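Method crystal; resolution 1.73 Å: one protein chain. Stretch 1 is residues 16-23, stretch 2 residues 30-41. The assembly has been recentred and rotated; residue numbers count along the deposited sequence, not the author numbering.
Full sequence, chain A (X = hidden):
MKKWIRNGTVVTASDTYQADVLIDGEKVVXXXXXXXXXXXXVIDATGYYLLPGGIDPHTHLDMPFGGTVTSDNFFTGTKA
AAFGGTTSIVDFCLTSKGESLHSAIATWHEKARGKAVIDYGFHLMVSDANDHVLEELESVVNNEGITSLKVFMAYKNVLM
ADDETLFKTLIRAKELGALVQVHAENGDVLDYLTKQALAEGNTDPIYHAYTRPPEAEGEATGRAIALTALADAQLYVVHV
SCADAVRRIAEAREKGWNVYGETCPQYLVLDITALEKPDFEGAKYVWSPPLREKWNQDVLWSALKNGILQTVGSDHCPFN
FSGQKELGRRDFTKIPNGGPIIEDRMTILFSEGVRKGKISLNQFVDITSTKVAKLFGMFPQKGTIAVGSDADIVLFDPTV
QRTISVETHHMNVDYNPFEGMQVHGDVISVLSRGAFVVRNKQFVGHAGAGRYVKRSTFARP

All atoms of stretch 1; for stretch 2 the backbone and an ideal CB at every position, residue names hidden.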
# COMPACT_ATOMS: atom_id res chain seq x y z
N THR A 16 18.08 23.93 -20.93
CA THR A 16 19.47 24.24 -20.53
C THR A 16 20.25 24.59 -21.80
O THR A 16 20.39 23.76 -22.70
CB THR A 16 20.19 22.99 -19.89
OG1 THR A 16 19.41 22.44 -18.80
CG2 THR A 16 21.56 23.38 -19.36
N TYR A 17 20.78 25.81 -21.89
CA TYR A 17 21.34 26.27 -23.18
C TYR A 17 22.19 27.49 -22.98
O TYR A 17 21.99 28.24 -22.01
CB TYR A 17 20.24 26.55 -24.22
CG TYR A 17 19.22 27.60 -23.85
CD1 TYR A 17 18.09 27.28 -23.08
CD2 TYR A 17 19.42 28.94 -24.17
CE1 TYR A 17 17.16 28.26 -22.73
CE2 TYR A 17 18.48 29.92 -23.83
CZ TYR A 17 17.37 29.57 -23.08
OH TYR A 17 16.48 30.52 -22.69
N GLN A 18 23.12 27.70 -23.90
CA GLN A 18 23.97 28.89 -23.86
C GLN A 18 23.38 29.95 -24.77
O GLN A 18 23.18 29.72 -25.96
CB GLN A 18 25.38 28.49 -24.28
CG GLN A 18 26.11 27.83 -23.15
CD GLN A 18 26.93 26.64 -23.58
OE1 GLN A 18 28.10 26.79 -23.97
NE2 GLN A 18 26.34 25.44 -23.47
N ALA A 19 22.98 31.07 -24.21
CA ALA A 19 22.53 32.17 -25.04
C ALA A 19 22.59 33.42 -24.22
O ALA A 19 22.76 33.35 -22.99
CB ALA A 19 21.07 31.94 -25.50
N ASP A 20 22.42 34.56 -24.88
CA ASP A 20 22.31 35.84 -24.19
C ASP A 20 20.86 36.21 -23.92
O ASP A 20 19.94 35.85 -24.67
CB ASP A 20 22.97 36.93 -25.00
CG ASP A 20 24.45 36.65 -25.28
OD1 ASP A 20 25.07 35.78 -24.63
OD2 ASP A 20 24.96 37.30 -26.20
N VAL A 21 20.65 37.00 -22.88
CA VAL A 21 19.29 37.43 -22.53
C VAL A 21 19.24 38.94 -22.55
O VAL A 21 20.08 39.60 -21.94
CB VAL A 21 18.93 36.91 -21.11
CG1 VAL A 21 17.55 37.44 -20.65
CG2 VAL A 21 18.93 35.38 -21.11
N LEU A 22 18.25 39.48 -23.26
CA LEU A 22 18.04 40.92 -23.35
C LEU A 22 16.84 41.36 -22.53
O LEU A 22 15.71 40.83 -22.71
CB LEU A 22 17.85 41.34 -24.82
CG LEU A 22 17.60 42.85 -25.03
CD1 LEU A 22 18.86 43.59 -24.53
CD2 LEU A 22 17.41 43.07 -26.57
N ILE A 23 17.09 42.27 -21.58
CA ILE A 23 16.05 42.83 -20.74
C ILE A 23 15.77 44.25 -21.20
O ILE A 23 16.70 44.96 -21.55
CB ILE A 23 16.57 42.89 -19.28
CG1 ILE A 23 16.80 41.47 -18.73
CG2 ILE A 23 15.53 43.60 -18.36
CD1 ILE A 23 17.65 41.44 -17.44
N UNK A 30 14.15 39.44 -25.30
CA UNK A 30 14.76 38.55 -26.30
C UNK A 30 15.76 37.63 -25.69
O UNK A 30 16.40 37.94 -24.68
CB UNK A 30 15.43 39.36 -27.41
N UNK A 31 15.94 36.47 -26.33
CA UNK A 31 16.98 35.57 -25.95
C UNK A 31 17.56 35.08 -27.26
O UNK A 31 16.81 34.84 -28.20
CB UNK A 31 16.48 34.43 -25.06
N UNK A 32 18.87 34.93 -27.31
CA UNK A 32 19.48 34.66 -28.61
C UNK A 32 20.97 34.57 -28.52
O UNK A 32 21.59 35.14 -27.63
CB UNK A 32 19.09 35.74 -29.62
N UNK A 33 21.54 33.89 -29.51
CA UNK A 33 22.98 33.68 -29.57
C UNK A 33 23.71 34.88 -30.20
O UNK A 33 24.91 35.08 -29.97
CB UNK A 33 23.28 32.41 -30.36
N UNK A 34 23.00 35.70 -30.96
CA UNK A 34 23.65 36.82 -31.66
C UNK A 34 22.72 38.02 -31.75
O UNK A 34 22.31 38.41 -32.84
CB UNK A 34 24.09 36.40 -33.06
N UNK A 35 22.33 38.58 -30.61
CA UNK A 35 21.26 39.58 -30.60
C UNK A 35 21.71 40.97 -31.14
O UNK A 35 20.88 41.78 -31.53
CB UNK A 35 20.73 39.73 -29.17
N UNK A 36 23.01 41.26 -31.04
CA UNK A 36 23.53 42.61 -31.40
C UNK A 36 22.70 43.75 -30.81
O UNK A 36 22.30 44.69 -31.51
CB UNK A 36 23.57 42.77 -32.92
N UNK A 37 22.45 43.66 -29.50
CA UNK A 37 21.68 44.67 -28.79
C UNK A 37 22.39 46.01 -28.83
O UNK A 37 23.60 46.10 -28.60
CB UNK A 37 21.44 44.24 -27.34
N UNK A 38 21.65 47.04 -29.21
CA UNK A 38 22.19 48.39 -29.18
C UNK A 38 21.76 49.07 -27.89
O UNK A 38 20.63 48.84 -27.38
CB UNK A 38 21.73 49.19 -30.40
N UNK A 39 22.70 49.81 -27.32
CA UNK A 39 22.39 50.72 -26.23
C UNK A 39 21.95 49.95 -25.01
O UNK A 39 21.06 50.40 -24.28
CB UNK A 39 21.31 51.72 -26.65
N UNK A 40 22.51 48.76 -24.81
CA UNK A 40 22.21 48.00 -23.59
C UNK A 40 23.44 47.93 -22.73
O UNK A 40 24.56 47.88 -23.24
CB UNK A 40 21.71 46.59 -23.92
N UNK A 41 23.24 47.93 -21.42
CA UNK A 41 24.35 47.65 -20.48
C UNK A 41 24.75 46.17 -20.58
O UNK A 41 23.91 45.29 -20.38
CB UNK A 41 23.95 48.00 -19.04

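Position 30 lies opposite L22 in an antiparallel ladder. Its O accepts a hydrogen bond from L22 N (2.8 Å), and its N gives a weak one to L22 O (3.3 Å). The ideal CB sits 4.1 Å from L22 CB, on the sheet face that carries D20 and L22, so an apolar residue would suit, small or branched. It is A30, whose CB packs 4.0 Å from L22 CB.

At position 31, a non-hydrogen-bonded partner of V21, CB turns to the other face. Stretch 1 offers the Y17 ring, A19 CB and V21 CG2 there, an apolar surface that valine, isoleucine or leucine could cover; extended backbone angles (-138/141) favour a beta-branched choice. The residue is I31. Its CG2 lies at the edge of the Y17 ring, 3.7 Å from Y17 CE2, and 3.9 Å from A19 CB.

Position 32 pairs with D20 through two hydrogen bonds: its N to D20 O (3.0 Å) and D20 N to its O (2.9 Å). Phi/psi of 178/158 is very extended, which glycine adopts readily, though alanine or serine cannot be excluded from the backbone alone. It is G32, whose missing CB leaves room for the side chain of position 35, which the visible atoms could not tell. A water donates to both G32 O (3.1 Å) and D20 OD2 (2.6 Å).

At 33 the CB points away, leaving room for many polar residues; S33 occupies it. Position 34 also points away into space that stretch 1 leaves empty, so many polar residues would do; it is D34.

The chain then curls back. At position 35 CB points toward stretch 1, 5.4 Å from L22 CD2, a gap that a leucine or methionine could span. L35 (m, t) does so, placing CD1 3.9 Å from L22 CB. An ideal CB on G32 would lie 2.5 Å from L35 CD2 and 3.0 Å from L35 CG.

Position 36, with positive phi and psi (47/50), would suit glycine, asparagine or another polar residue. It is Q36.

At 37 the ideal CB is already 3.9 Å from L22 CD1, so a small apolar group suffices: A37 makes this contact with its methyl alone.

Position 38 points away and would take many polar residues; it is T38. Position 39, out of reach, has positive phi (66/33), which suits glycine, asparagine or aspartate; it is D39.

Position 40 returns, its CB 4.2 Å from L22 CD1. A small apolar residue fits, and A40 joins A37 against that methyl. Position 41 is out of reach and open to many residues; it is E41.

Stretch 2, residues 30-41: AIGSDLQATDAE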
# COMPACT_ATOMS: atom_id res chain seq x y z
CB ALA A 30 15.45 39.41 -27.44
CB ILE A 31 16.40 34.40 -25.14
CG1 ILE A 31 15.63 34.95 -23.90
CG2 ILE A 31 17.55 33.41 -24.80
CD1 ILE A 31 14.89 33.74 -23.10
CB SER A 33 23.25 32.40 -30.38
OG SER A 33 22.24 32.23 -31.36
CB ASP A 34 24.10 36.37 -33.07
CG ASP A 34 24.99 37.40 -33.78
OD1 ASP A 34 25.67 38.20 -33.09
OD2 ASP A 34 24.98 37.43 -35.05
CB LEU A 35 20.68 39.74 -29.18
CG LEU A 35 19.87 38.52 -28.67
CD1 LEU A 35 19.41 38.77 -27.27
CD2 LEU A 35 18.67 38.25 -29.60
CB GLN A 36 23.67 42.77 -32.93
CG GLN A 36 24.55 41.70 -33.58
CD GLN A 36 24.42 41.67 -35.10
OE1 GLN A 36 23.77 42.53 -35.70
NE2 GLN A 36 25.02 40.67 -35.72
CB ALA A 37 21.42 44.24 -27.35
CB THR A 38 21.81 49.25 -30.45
OG1 THR A 38 20.39 49.21 -30.66
CG2 THR A 38 22.51 48.71 -31.70
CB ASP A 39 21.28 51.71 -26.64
CG ASP A 39 21.64 52.55 -27.87
OD1 ASP A 39 22.82 52.96 -28.02
OD2 ASP A 39 20.72 52.80 -28.68
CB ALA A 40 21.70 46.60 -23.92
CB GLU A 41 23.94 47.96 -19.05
CG GLU A 41 25.08 47.67 -18.02
CD GLU A 41 24.68 47.85 -16.56
OE1 GLU A 41 23.47 47.93 -16.24
OE2 GLU A 41 25.60 47.82 -15.73
O HOH W 1 23.11 37.78 -27.98
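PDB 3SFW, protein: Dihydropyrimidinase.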